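Local coordinates for alpha-catenin-like protein hmp-1 (Caenorhabditis elegans, PDB 5XA5) that binds beta-catenin, cadherin and actin filaments at cell junctions and is required for cell migration and cell shape changes during body enclosure and elongation, at residues G94-T99 with R128-A133; I104-D109 with A121-S126; I170-L175 with S223-V228; S211-T216 with D245-A250. One frame throughout, in Å; residues are numbered along the deposited sequence.

All four contacts join antiparallel helices in the N-terminal part of an alpha-catenin, where the long helix 117-165 spans two helical bundles. Interactions 1 and 2 lie near one end, both between helices 83-112 and 117-165, with centres about 12 Å apart. Interactions 3 and 4 lie on the opposite side of the chain's centre and share helix 200-229; their centres are about 17 Å apart, and about 7 Å separates their nearest atoms. Between the groups the distance is large: the centres of interactions 2 and 3 are about 66 Å apart. Side chains of another protein's chain pack near interactions 1 and 2, consistent with partner binding at that end.

Interaction 1 of 4, residues G94-T99 with R128-A133; sequences GAVQDT and RNLLTA
Polar bonding stays within each helix while apolar packing joins the two. Thr99 holds OG1 in the crowded position between its backbone N and carbonyl carbon (chi1 52°), and from there OG1 donates to Ala95 O at 2.8 Å, along a lone pair in the carbonyl plane. Ala95 O also takes Thr99 N at 3.0 Å. With its proton turned back into its own helix, the hydroxyl can lie against carbon: OG1 is 3.3 Å from Leu130 CD1 and 3.7 Å from Ala133 CB.

Among the apolar pairs, Val96 straddles two partners. Its CG1 meets Leu130 CD1 at 4.0 Å, the two side chains crossing obliquely, and its CG2 lies 4.2 Å from Ala133 CB. An alanine in place of Thr99 would remove OG1 and CG2 and would probably loosen the packing of OG1 on Leu130 and Ala133 and of CG2 on the Asn129 backbone, besides costing Ala95 O a donor.

Helices 83-112 and 117-165 pack as antiparallel neighbours in a vinculin/alpha-catenin helical bundle, the segment axes closing to 8.6 Å. Val96 also touches Phe65 of helix 51-74, Leu131 turns to Leu32 and Val36 of helix 23-36, and an apolar side chain of another protein's chain packs on Leu130.

Interaction 2 of 4, residues I104-D109 with A121-S126; sequences IQTGRD and AIATNS
A hairpin of antiparallel helices in the vinculin/alpha-catenin helical bundle brings 104-109 and 121-126 together, their axes 8.4 Å apart at a crossing angle of -154°. The tight part centres on small residues. Thr106 points at the partner helix and sets OG1 in the crowded position between backbone N and carbonyl carbon (chi1 56°), from which it bonds to Val102 O one turn earlier. Beside it, Ala123 rests its CB 3.8 Å from Thr106 O and 4.3 Å from Gly107 CA, and the CA atoms of Thr106 and Ala123 come within 5.1 Å. Ala123 also touches Met103 and Phe110 of helix 83-112, and an apolar side chain of another protein's chain packs on it.

The looser flank belongs to Ile122, an exposed residue that contributes a single branch: its CG2 meets Thr106 CG2 at 3.8 Å, the two side chains crossing at about a right angle. Facing the other way, Ile104 packs on Val55 and Leu58 of helix 51-74.

The closest approach is between two hydroxyls. Ser126 OG, held beside its own backbone N, and Thr106 OG1 are hydrogen-bonded at 2.7 Å, and Ser126 OG lies 3.1 Å from Ile122 O.

Interaction 3 of 4, residues I170-L175 with S223-V228; sequences IKVDDL and STRTFV
Near one end of an antiparallel helical bundle, helices 169-196 and 200-229 run past each other, their axes 9.8 Å apart across 170-175 and 223-228, and a salt bridge joins them. Arg225 carries it. Its CB starts against Val172 CG1, 4.1 Å away, and the chain, with CG anti to the backbone N, runs out extended as far as NE, where chi4 (-88°) turns the guanidinium across. CD passes 3.7 Å from Asp173 OD1. At the tip the guanidinium grips the carboxylate side-on, NE donating to Asp173 OD1 at 3.0 Å and NH2 to the other oxygen, OD2, each bond nearly straight and on a syn lone pair. OD1 is also hydrogen-bonded to Tyr221 OH, the strongest polar partner of Asp173, which would help fix the carboxylate's rotation. An alanine in place of Asp173 would remove both oxygens and would probably cost Arg225 its side-on partner and Tyr221 an acceptor.

Beside the bridge, Val172 meets Val228 tip to tip, CG2 to CG1 at 4.0 Å. Its other methyl, CG1, lies 3.6 Å from Thr224 OG1, which is bonded to Leu220 O. The carboxylate and guanidinium planes differ by 18°, and Asp173 OD2 meets Arg225 NH2 at 3.2 Å.

Interaction 4 of 4, residues S211-T216 with D245-A250; sequences SALRQT and DEMHSA
Ala212 O is held by two donors from a single residue one turn on. Thr216 N bonds to it at 2.9 Å, and Thr216 OG1 reaches it at 2.9 Å as well, though from above the carbonyl plane, 35° out of it, and so not along a lone pair. Thr216 places OG1 beside its backbone N and CG2 anti to that N, and this choice of torsion presses the methyl against the other helix. CG2 sits 3.4 Å from Met247 N and 3.8 Å from Glu246 CB, with the side chains of Thr216 and Glu246 crossing obliquely.

This is packing between consecutive antiparallel helices, 200-229 and 234-258, of a vinculin/alpha-catenin helical bundle, crossing at -153°. On the inner side Leu213 and Met247 cross obliquely: Met247 leaves its helix with CG anti to the backbone N and bends at chi2 (85°), which carries CE to 3.6 Å from Leu213 CD1. Leu213 also packs on Ile183 and Leu186 of helix 169-196, and Met247 on Val156 and Ala160 of helix 117-165, so the pair lies among four helices.

Further along, Ala250 points its methyl straight at the opposing backbone. Its CB is 3.7 Å from Leu213 N and 3.9 Å from Ala212 CB, so alanine faces alanine across the two helices.

Interaction 1 of 4, residues G94-T99 with R128-A133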
loop_
_atom_site.group_PDB
_atom_site.type_symbol
_atom_site.label_atom_id
_atom_site.label_comp_id
_atom_site.label_asym_id
_atom_site.label_seq_id
_atom_site.Cartn_x
_atom_site.Cartn_y
_atom_site.Cartn_z
ATOM N N GLY A 94 15.770 5.391 -1.240
ATOM C CA GLY A 94 17.183 5.632 -1.462
ATOM C C GLY A 94 17.742 4.717 -2.534
ATOM O O GLY A 94 18.616 5.103 -3.298
ATOM N N ALA A 95 17.221 3.496 -2.602
ATOM C CA ALA A 95 17.670 2.553 -3.622
ATOM C C ALA A 95 17.249 3.023 -5.013
ATOM O O ALA A 95 17.953 2.779 -5.995
ATOM C CB ALA A 95 17.133 1.160 -3.336
ATOM N N VAL A 96 16.106 3.704 -5.099
ATOM C CA VAL A 96 15.679 4.312 -6.356
ATOM C C VAL A 96 16.608 5.469 -6.733
ATOM O O VAL A 96 17.019 5.597 -7.888
ATOM C CB VAL A 96 14.212 4.806 -6.288
ATOM C CG1 VAL A 96 13.827 5.547 -7.558
ATOM C CG2 VAL A 96 13.271 3.625 -6.084
ATOM N N GLN A 97 16.959 6.297 -5.755
ATOM C CA GLN A 97 17.875 7.405 -6.005
ATOM C C GLN A 97 19.219 6.900 -6.518
ATOM O O GLN A 97 19.783 7.457 -7.462
ATOM C CB GLN A 97 18.066 8.227 -4.729
ATOM C CG GLN A 97 19.000 9.426 -4.870
ATOM C CD GLN A 97 19.079 10.223 -3.579
ATOM O OE1 GLN A 97 19.347 9.670 -2.512
ATOM N NE2 GLN A 97 18.815 11.521 -3.667
ATOM N N ASP A 98 19.719 5.834 -5.899
ATOM C CA ASP A 98 21.031 5.299 -6.248
ATOM C C ASP A 98 21.029 4.637 -7.627
ATOM O O ASP A 98 21.846 4.989 -8.479
ATOM C CB ASP A 98 21.515 4.312 -5.181
ATOM C CG ASP A 98 21.840 4.994 -3.849
ATOM O OD1 ASP A 98 21.932 6.241 -3.815
ATOM O OD2 ASP A 98 22.017 4.278 -2.840
ATOM N N THR A 99 20.117 3.694 -7.859
ATOM C CA THR A 99 20.033 3.045 -9.166
ATOM C C THR A 99 19.696 4.076 -10.228
ATOM O O THR A 99 20.080 3.935 -11.396
ATOM C CB THR A 99 18.980 1.933 -9.207
ATOM O OG1 THR A 99 17.730 2.451 -8.736
ATOM C CG2 THR A 99 19.406 0.771 -8.338
ATOM N N ARG A 128 16.959 -2.106 -15.884
ATOM C CA ARG A 128 16.368 -3.217 -15.138
ATOM C C ARG A 128 16.526 -3.016 -13.636
ATOM O O ARG A 128 15.583 -3.179 -12.870
ATOM C CB ARG A 128 16.995 -4.546 -15.549
ATOM C CG ARG A 128 16.541 -5.725 -14.702
ATOM C CD ARG A 128 17.106 -7.022 -15.238
ATOM N NE ARG A 128 16.882 -8.142 -14.330
ATOM C CZ ARG A 128 17.070 -9.414 -14.665
ATOM N NH1 ARG A 128 17.476 -9.721 -15.888
ATOM N NH2 ARG A 128 16.844 -10.378 -13.782
ATOM N N ASN A 129 17.731 -2.657 -13.218
ATOM C CA ASN A 129 17.992 -2.434 -11.803
ATOM C C ASN A 129 17.167 -1.298 -11.225
ATOM O O ASN A 129 16.646 -1.418 -10.114
ATOM C CB ASN A 129 19.473 -2.162 -11.581
ATOM C CG ASN A 129 20.317 -3.398 -11.749
ATOM O OD1 ASN A 129 19.812 -4.518 -11.710
ATOM N ND2 ASN A 129 21.614 -3.205 -11.947
ATOM N N LEU A 130 17.027 -0.209 -11.982
ATOM C CA LEU A 130 16.275 0.957 -11.515
ATOM C C LEU A 130 14.788 0.656 -11.396
ATOM O O LEU A 130 14.167 0.978 -10.385
ATOM C CB LEU A 130 16.470 2.163 -12.445
ATOM C CG LEU A 130 15.526 3.364 -12.232
ATOM C CD1 LEU A 130 15.615 3.941 -10.814
ATOM C CD2 LEU A 130 15.784 4.453 -13.273
ATOM N N LEU A 131 14.217 0.051 -12.428
ATOM C CA LEU A 131 12.775 -0.205 -12.414
ATOM C C LEU A 131 12.428 -1.323 -11.426
ATOM O O LEU A 131 11.308 -1.383 -10.907
ATOM C CB LEU A 131 12.268 -0.537 -13.829
ATOM C CG LEU A 131 12.418 0.610 -14.845
ATOM C CD1 LEU A 131 11.719 0.266 -16.146
ATOM C CD2 LEU A 131 11.875 1.927 -14.290
ATOM N N THR A 132 13.394 -2.191 -11.142
ATOM C CA THR A 132 13.220 -3.212 -10.107
ATOM C C THR A 132 13.202 -2.561 -8.724
ATOM O O THR A 132 12.455 -2.978 -7.822
ATOM C CB THR A 132 14.336 -4.265 -10.181
ATOM O OG1 THR A 132 14.167 -5.048 -11.368
ATOM C CG2 THR A 132 14.290 -5.185 -8.971
ATOM N N ALA A 133 14.036 -1.537 -8.544
ATOM C CA ALA A 133 14.066 -0.804 -7.277
ATOM C C ALA A 133 12.774 -0.012 -7.097
ATOM O O ALA A 133 12.278 0.143 -5.979
ATOM C CB ALA A 133 15.275 0.114 -7.211
#

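Interaction 2 of 4, residues I104-D109 with A121-S126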
loop_
_atom_site.group_PDB
_atom_site.type_symbol
_atom_site.label_atom_id
_atom_site.label_comp_id
_atom_site.label_asym_id
_atom_site.label_seq_id
_atom_site.Cartn_x
_atom_site.Cartn_y
_atom_site.Cartn_z
ATOM N N ILE A 104 21.290 7.230 -15.013
ATOM C CA ILE A 104 21.566 8.510 -15.664
ATOM C C ILE A 104 22.983 8.531 -16.235
ATOM O O ILE A 104 23.210 9.049 -17.334
ATOM C CB ILE A 104 21.363 9.694 -14.692
ATOM C CG1 ILE A 104 19.876 9.838 -14.357
ATOM C CG2 ILE A 104 21.888 10.995 -15.302
ATOM C CD1 ILE A 104 19.582 10.813 -13.234
ATOM N N GLN A 105 23.929 7.947 -15.507
ATOM C CA GLN A 105 25.309 7.878 -15.987
ATOM C C GLN A 105 25.489 6.929 -17.169
ATOM O O GLN A 105 26.038 7.319 -18.205
ATOM C CB GLN A 105 26.249 7.462 -14.853
ATOM C CG GLN A 105 26.892 8.624 -14.112
ATOM C CD GLN A 105 27.750 9.497 -15.017
ATOM O OE1 GLN A 105 28.319 9.024 -16.003
ATOM N NE2 GLN A 105 27.842 10.780 -14.685
ATOM N N THR A 106 25.040 5.684 -17.022
ATOM C CA THR A 106 25.231 4.699 -18.083
ATOM C C THR A 106 24.359 5.049 -19.268
ATOM O O THR A 106 24.708 4.776 -20.415
ATOM C CB THR A 106 24.892 3.272 -17.639
ATOM O OG1 THR A 106 23.552 3.231 -17.138
ATOM C CG2 THR A 106 25.852 2.813 -16.550
ATOM N N GLY A 107 23.196 5.629 -18.981
ATOM C CA GLY A 107 22.311 6.077 -20.035
ATOM C C GLY A 107 22.981 7.151 -20.865
ATOM O O GLY A 107 22.895 7.146 -22.093
ATOM N N ARG A 108 23.664 8.068 -20.187
ATOM C CA ARG A 108 24.365 9.140 -20.879
ATOM C C ARG A 108 25.497 8.568 -21.723
ATOM O O ARG A 108 25.702 8.990 -22.858
ATOM C CB ARG A 108 24.912 10.169 -19.888
ATOM C CG ARG A 108 25.325 11.492 -20.538
ATOM C CD ARG A 108 26.219 12.306 -19.617
ATOM N NE ARG A 108 25.658 12.419 -18.272
ATOM C CZ ARG A 108 24.726 13.297 -17.919
ATOM N NH1 ARG A 108 24.241 14.148 -18.812
ATOM N NH2 ARG A 108 24.275 13.323 -16.671
ATOM N N ASP A 109 26.221 7.606 -21.158
ATOM C CA ASP A 109 27.291 6.918 -21.877
ATOM C C ASP A 109 26.757 6.278 -23.150
ATOM O O ASP A 109 27.390 6.329 -24.204
ATOM C CB ASP A 109 27.943 5.851 -20.994
ATOM C CG ASP A 109 28.609 6.438 -19.765
ATOM O OD1 ASP A 109 28.989 7.628 -19.800
ATOM O OD2 ASP A 109 28.754 5.703 -18.766
ATOM N N ALA A 121 23.741 -2.480 -23.772
ATOM C CA ALA A 121 23.499 -3.565 -22.830
ATOM C C ALA A 121 23.680 -3.111 -21.384
ATOM O O ALA A 121 22.873 -3.453 -20.514
ATOM C CB ALA A 121 24.424 -4.741 -23.139
ATOM N N ILE A 122 24.730 -2.336 -21.127
ATOM C CA ILE A 122 24.991 -1.840 -19.779
ATOM C C ILE A 122 23.886 -0.884 -19.322
ATOM O O ILE A 122 23.418 -0.964 -18.183
ATOM C CB ILE A 122 26.356 -1.134 -19.692
ATOM C CG1 ILE A 122 27.476 -2.159 -19.863
ATOM C CG2 ILE A 122 26.502 -0.427 -18.350
ATOM C CD1 ILE A 122 28.866 -1.556 -19.892
ATOM N N ALA A 123 23.465 0.007 -20.219
ATOM C CA ALA A 123 22.367 0.932 -19.923
ATOM C C ALA A 123 21.052 0.183 -19.679
ATOM O O ALA A 123 20.264 0.556 -18.807
ATOM C CB ALA A 123 22.208 1.939 -21.061
ATOM N N THR A 124 20.817 -0.866 -20.463
ATOM C CA THR A 124 19.620 -1.694 -20.312
ATOM C C THR A 124 19.624 -2.412 -18.966
ATOM O O THR A 124 18.592 -2.509 -18.289
ATOM C CB THR A 124 19.510 -2.723 -21.452
ATOM O OG1 THR A 124 19.501 -2.041 -22.712
ATOM C CG2 THR A 124 18.241 -3.552 -21.320
ATOM N N ASN A 125 20.787 -2.923 -18.578
ATOM C CA ASN A 125 20.947 -3.532 -17.264
ATOM C C ASN A 125 20.703 -2.518 -16.142
ATOM O O ASN A 125 20.062 -2.834 -15.133
ATOM C CB ASN A 125 22.342 -4.148 -17.136
ATOM C CG ASN A 125 22.477 -5.029 -15.914
ATOM O OD1 ASN A 125 21.926 -6.129 -15.863
ATOM N ND2 ASN A 125 23.209 -4.551 -14.919
ATOM N N SER A 126 21.195 -1.295 -16.334
ATOM C CA SER A 126 20.951 -0.217 -15.375
ATOM C C SER A 126 19.450 0.040 -15.254
ATOM O O SER A 126 18.942 0.293 -14.162
ATOM C CB SER A 126 21.658 1.072 -15.795
ATOM O OG SER A 126 23.067 0.918 -15.804
#

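Interaction 3 of 4, residues I170-L175 with S223-V228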
loop_
_atom_site.group_PDB
_atom_site.type_symbol
_atom_site.label_atom_id
_atom_site.label_comp_id
_atom_site.label_asym_id
_atom_site.label_seq_id
_atom_site.Cartn_x
_atom_site.Cartn_y
_atom_site.Cartn_z
ATOM N N ILE A 170 -24.202 6.310 30.205
ATOM C CA ILE A 170 -23.727 7.466 29.437
ATOM C C ILE A 170 -22.380 7.182 28.753
ATOM O O ILE A 170 -22.157 7.579 27.593
ATOM C CB ILE A 170 -23.615 8.708 30.343
ATOM C CG1 ILE A 170 -25.015 9.180 30.745
ATOM C CG2 ILE A 170 -22.887 9.836 29.641
ATOM C CD1 ILE A 170 -25.013 10.371 31.672
ATOM N N LYS A 171 -21.490 6.472 29.440
ATOM C CA LYS A 171 -20.225 6.084 28.813
ATOM C C LYS A 171 -20.451 5.099 27.669
ATOM O O LYS A 171 -19.802 5.199 26.635
ATOM C CB LYS A 171 -19.260 5.465 29.834
ATOM C CG LYS A 171 -18.438 6.481 30.604
ATOM C CD LYS A 171 -17.599 5.792 31.671
ATOM C CE LYS A 171 -17.096 6.767 32.723
ATOM N NZ LYS A 171 -16.369 6.041 33.801
ATOM N N VAL A 172 -21.359 4.138 27.852
ATOM C CA VAL A 172 -21.602 3.155 26.804
ATOM C C VAL A 172 -22.131 3.842 25.538
ATOM O O VAL A 172 -21.684 3.561 24.423
ATOM C CB VAL A 172 -22.591 2.063 27.263
ATOM C CG1 VAL A 172 -22.947 1.172 26.068
ATOM C CG2 VAL A 172 -21.977 1.230 28.411
ATOM N N ASP A 173 -23.066 4.761 25.709
ATOM C CA ASP A 173 -23.574 5.510 24.547
ATOM C C ASP A 173 -22.510 6.369 23.875
ATOM O O ASP A 173 -22.432 6.418 22.649
ATOM C CB ASP A 173 -24.741 6.402 24.962
ATOM C CG ASP A 173 -26.027 5.632 25.143
ATOM O OD1 ASP A 173 -26.096 4.454 24.735
ATOM O OD2 ASP A 173 -26.986 6.216 25.693
ATOM N N ASP A 174 -21.692 7.056 24.672
ATOM C CA ASP A 174 -20.661 7.925 24.099
ATOM C C ASP A 174 -19.601 7.112 23.374
ATOM O O ASP A 174 -19.135 7.490 22.298
ATOM C CB ASP A 174 -20.005 8.788 25.175
ATOM C CG ASP A 174 -20.930 9.873 25.699
ATOM O OD1 ASP A 174 -21.910 10.207 24.998
ATOM O OD2 ASP A 174 -20.664 10.401 26.800
ATOM N N LEU A 175 -19.208 5.987 23.961
ATOM C CA LEU A 175 -18.236 5.135 23.291
ATOM C C LEU A 175 -18.838 4.514 22.031
ATOM O O LEU A 175 -18.145 4.392 21.038
ATOM C CB LEU A 175 -17.718 4.049 24.237
ATOM C CG LEU A 175 -16.783 4.619 25.310
ATOM C CD1 LEU A 175 -16.625 3.595 26.428
ATOM C CD2 LEU A 175 -15.428 4.963 24.707
ATOM N N SER A 223 -25.977 -5.342 24.086
ATOM C CA SER A 223 -25.705 -6.277 25.174
ATOM C C SER A 223 -24.960 -5.584 26.314
ATOM O O SER A 223 -25.236 -5.843 27.486
ATOM C CB SER A 223 -24.891 -7.479 24.688
ATOM O OG SER A 223 -23.556 -7.082 24.423
ATOM N N THR A 224 -24.007 -4.711 25.995
ATOM C CA THR A 224 -23.281 -3.978 27.035
ATOM C C THR A 224 -24.187 -2.976 27.747
ATOM O O THR A 224 -24.115 -2.797 28.957
ATOM C CB THR A 224 -22.023 -3.236 26.462
ATOM O OG1 THR A 224 -22.385 -2.317 25.420
ATOM C CG2 THR A 224 -21.025 -4.244 25.923
ATOM N N ARG A 225 -25.048 -2.317 26.983
ATOM C CA ARG A 225 -25.923 -1.315 27.558
ATOM C C ARG A 225 -26.935 -1.965 28.497
ATOM O O ARG A 225 -27.209 -1.443 29.572
ATOM C CB ARG A 225 -26.638 -0.546 26.449
ATOM C CG ARG A 225 -27.302 0.736 26.897
ATOM C CD ARG A 225 -27.981 1.373 25.706
ATOM N NE ARG A 225 -28.259 2.788 25.911
ATOM C CZ ARG A 225 -29.366 3.253 26.479
ATOM N NH1 ARG A 225 -30.299 2.409 26.912
ATOM N NH2 ARG A 225 -29.539 4.562 26.615
ATOM N N THR A 226 -27.470 -3.117 28.102
ATOM C CA THR A 226 -28.434 -3.824 28.942
ATOM C C THR A 226 -27.733 -4.329 30.201
ATOM O O THR A 226 -28.278 -4.257 31.298
ATOM C CB THR A 226 -29.070 -5.000 28.183
ATOM O OG1 THR A 226 -29.905 -4.501 27.131
ATOM C CG2 THR A 226 -29.907 -5.869 29.124
ATOM N N PHE A 227 -26.510 -4.825 30.046
ATOM C CA PHE A 227 -25.796 -5.380 31.197
ATOM C C PHE A 227 -25.383 -4.324 32.233
ATOM O O PHE A 227 -25.363 -4.619 33.428
ATOM C CB PHE A 227 -24.566 -6.158 30.734
ATOM C CG PHE A 227 -23.825 -6.819 31.855
ATOM C CD1 PHE A 227 -24.446 -7.773 32.642
ATOM C CD2 PHE A 227 -22.515 -6.471 32.139
ATOM C CE1 PHE A 227 -23.764 -8.376 33.689
ATOM C CE2 PHE A 227 -21.829 -7.073 33.176
ATOM C CZ PHE A 227 -22.453 -8.027 33.948
ATOM N N VAL A 228 -25.055 -3.098 31.819
ATOM C CA VAL A 228 -24.690 -2.079 32.805
ATOM C C VAL A 228 -25.920 -1.678 33.598
ATOM O O VAL A 228 -25.812 -1.276 34.755
ATOM C CB VAL A 228 -24.056 -0.802 32.185
ATOM C CG1 VAL A 228 -22.744 -1.115 31.544
ATOM C CG2 VAL A 228 -24.995 -0.122 31.208
#

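Interaction 4 of 4, residues S211-T216 with D245-A250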
loop_
_atom_site.group_PDB
_atom_site.type_symbol
_atom_site.label_atom_id
_atom_site.label_comp_id
_atom_site.label_asym_id
_atom_site.label_seq_id
_atom_site.Cartn_x
_atom_site.Cartn_y
_atom_site.Cartn_z
ATOM N N SER A 211 -18.256 -8.204 7.168
ATOM C CA SER A 211 -19.662 -8.444 7.447
ATOM C C SER A 211 -19.886 -8.818 8.911
ATOM O O SER A 211 -20.841 -8.341 9.540
ATOM C CB SER A 211 -20.193 -9.539 6.530
ATOM O OG SER A 211 -20.065 -9.142 5.180
ATOM N N ALA A 212 -19.008 -9.665 9.439
ATOM C CA ALA A 212 -19.126 -10.108 10.831
ATOM C C ALA A 212 -18.958 -8.924 11.778
ATOM O O ALA A 212 -19.695 -8.800 12.758
ATOM C CB ALA A 212 -18.103 -11.187 11.136
ATOM N N LEU A 213 -17.982 -8.059 11.505
ATOM C CA LEU A 213 -17.833 -6.861 12.318
ATOM C C LEU A 213 -19.098 -6.004 12.280
ATOM O O LEU A 213 -19.558 -5.538 13.327
ATOM C CB LEU A 213 -16.621 -6.031 11.862
ATOM C CG LEU A 213 -16.434 -4.673 12.550
ATOM C CD1 LEU A 213 -16.248 -4.841 14.057
ATOM C CD2 LEU A 213 -15.282 -3.863 11.940
ATOM N N ARG A 214 -19.648 -5.762 11.087
ATOM C CA ARG A 214 -20.828 -4.910 10.977
ATOM C C ARG A 214 -22.040 -5.471 11.716
ATOM O O ARG A 214 -22.848 -4.717 12.266
ATOM C CB ARG A 214 -21.204 -4.686 9.506
ATOM C CG ARG A 214 -20.183 -3.917 8.709
ATOM C CD ARG A 214 -19.683 -2.687 9.439
ATOM N NE ARG A 214 -20.742 -1.740 9.795
ATOM C CZ ARG A 214 -21.126 -0.711 9.042
ATOM N NH1 ARG A 214 -20.566 -0.497 7.856
ATOM N NH2 ARG A 214 -22.087 0.098 9.469
ATOM N N GLN A 215 -22.181 -6.789 11.723
ATOM C CA GLN A 215 -23.299 -7.435 12.413
ATOM C C GLN A 215 -23.090 -7.483 13.920
ATOM O O GLN A 215 -24.044 -7.345 14.699
ATOM C CB GLN A 215 -23.493 -8.851 11.879
ATOM C CG GLN A 215 -24.278 -9.768 12.809
ATOM C CD GLN A 215 -23.970 -11.236 12.582
ATOM O OE1 GLN A 215 -23.345 -11.887 13.421
ATOM N NE2 GLN A 215 -24.404 -11.765 11.442
ATOM N N THR A 216 -21.848 -7.696 14.343
ATOM C CA THR A 216 -21.559 -7.912 15.758
ATOM C C THR A 216 -21.536 -6.618 16.570
ATOM O O THR A 216 -21.988 -6.583 17.712
ATOM C CB THR A 216 -20.210 -8.640 15.936
ATOM O OG1 THR A 216 -20.291 -9.930 15.316
ATOM C CG2 THR A 216 -19.889 -8.812 17.401
ATOM N N ASP A 245 -16.884 -11.932 22.381
ATOM C CA ASP A 245 -16.031 -12.927 21.732
ATOM C C ASP A 245 -16.174 -12.855 20.222
ATOM O O ASP A 245 -15.181 -12.951 19.488
ATOM C CB ASP A 245 -16.365 -14.349 22.216
ATOM C CG ASP A 245 -15.908 -14.605 23.636
ATOM O OD1 ASP A 245 -15.087 -13.811 24.143
ATOM O OD2 ASP A 245 -16.355 -15.612 24.235
ATOM N N GLU A 246 -17.410 -12.676 19.757
ATOM C CA GLU A 246 -17.677 -12.568 18.333
ATOM C C GLU A 246 -16.999 -11.335 17.748
ATOM O O GLU A 246 -16.472 -11.382 16.650
ATOM C CB GLU A 246 -19.177 -12.498 18.061
ATOM C CG GLU A 246 -19.899 -13.826 18.170
ATOM C CD GLU A 246 -21.364 -13.705 17.804
ATOM O OE1 GLU A 246 -21.993 -12.705 18.210
ATOM O OE2 GLU A 246 -21.882 -14.602 17.107
ATOM N N MET A 247 -17.032 -10.239 18.500
ATOM C CA MET A 247 -16.400 -8.988 18.091
ATOM C C MET A 247 -14.898 -9.175 17.938
ATOM O O MET A 247 -14.296 -8.790 16.925
ATOM C CB MET A 247 -16.699 -7.896 19.122
ATOM C CG MET A 247 -16.123 -6.543 18.795
ATOM S SD MET A 247 -17.248 -5.661 17.703
ATOM C CE MET A 247 -16.397 -4.077 17.579
ATOM N N HIS A 248 -14.298 -9.775 18.958
ATOM C CA HIS A 248 -12.860 -9.986 18.951
ATOM C C HIS A 248 -12.438 -10.886 17.799
ATOM O O HIS A 248 -11.432 -10.606 17.133
ATOM C CB HIS A 248 -12.404 -10.558 20.289
ATOM C CG HIS A 248 -12.513 -9.583 21.417
ATOM N ND1 HIS A 248 -12.893 -9.957 22.689
ATOM C CD2 HIS A 248 -12.298 -8.247 21.467
ATOM C CE1 HIS A 248 -12.907 -8.893 23.472
ATOM N NE2 HIS A 248 -12.547 -7.842 22.754
ATOM N N SER A 249 -13.210 -11.933 17.531
ATOM C CA SER A 249 -12.916 -12.819 16.412
ATOM C C SER A 249 -12.963 -12.108 15.065
ATOM O O SER A 249 -12.114 -12.335 14.216
ATOM C CB SER A 249 -13.883 -13.999 16.410
ATOM O OG SER A 249 -13.646 -14.812 17.540
ATOM N N ALA A 250 -13.953 -11.241 14.867
ATOM C CA ALA A 250 -14.051 -10.513 13.603
ATOM C C ALA A 250 -12.857 -9.585 13.397
ATOM O O ALA A 250 -12.316 -9.480 12.292
ATOM C CB ALA A 250 -15.341 -9.711 13.539
#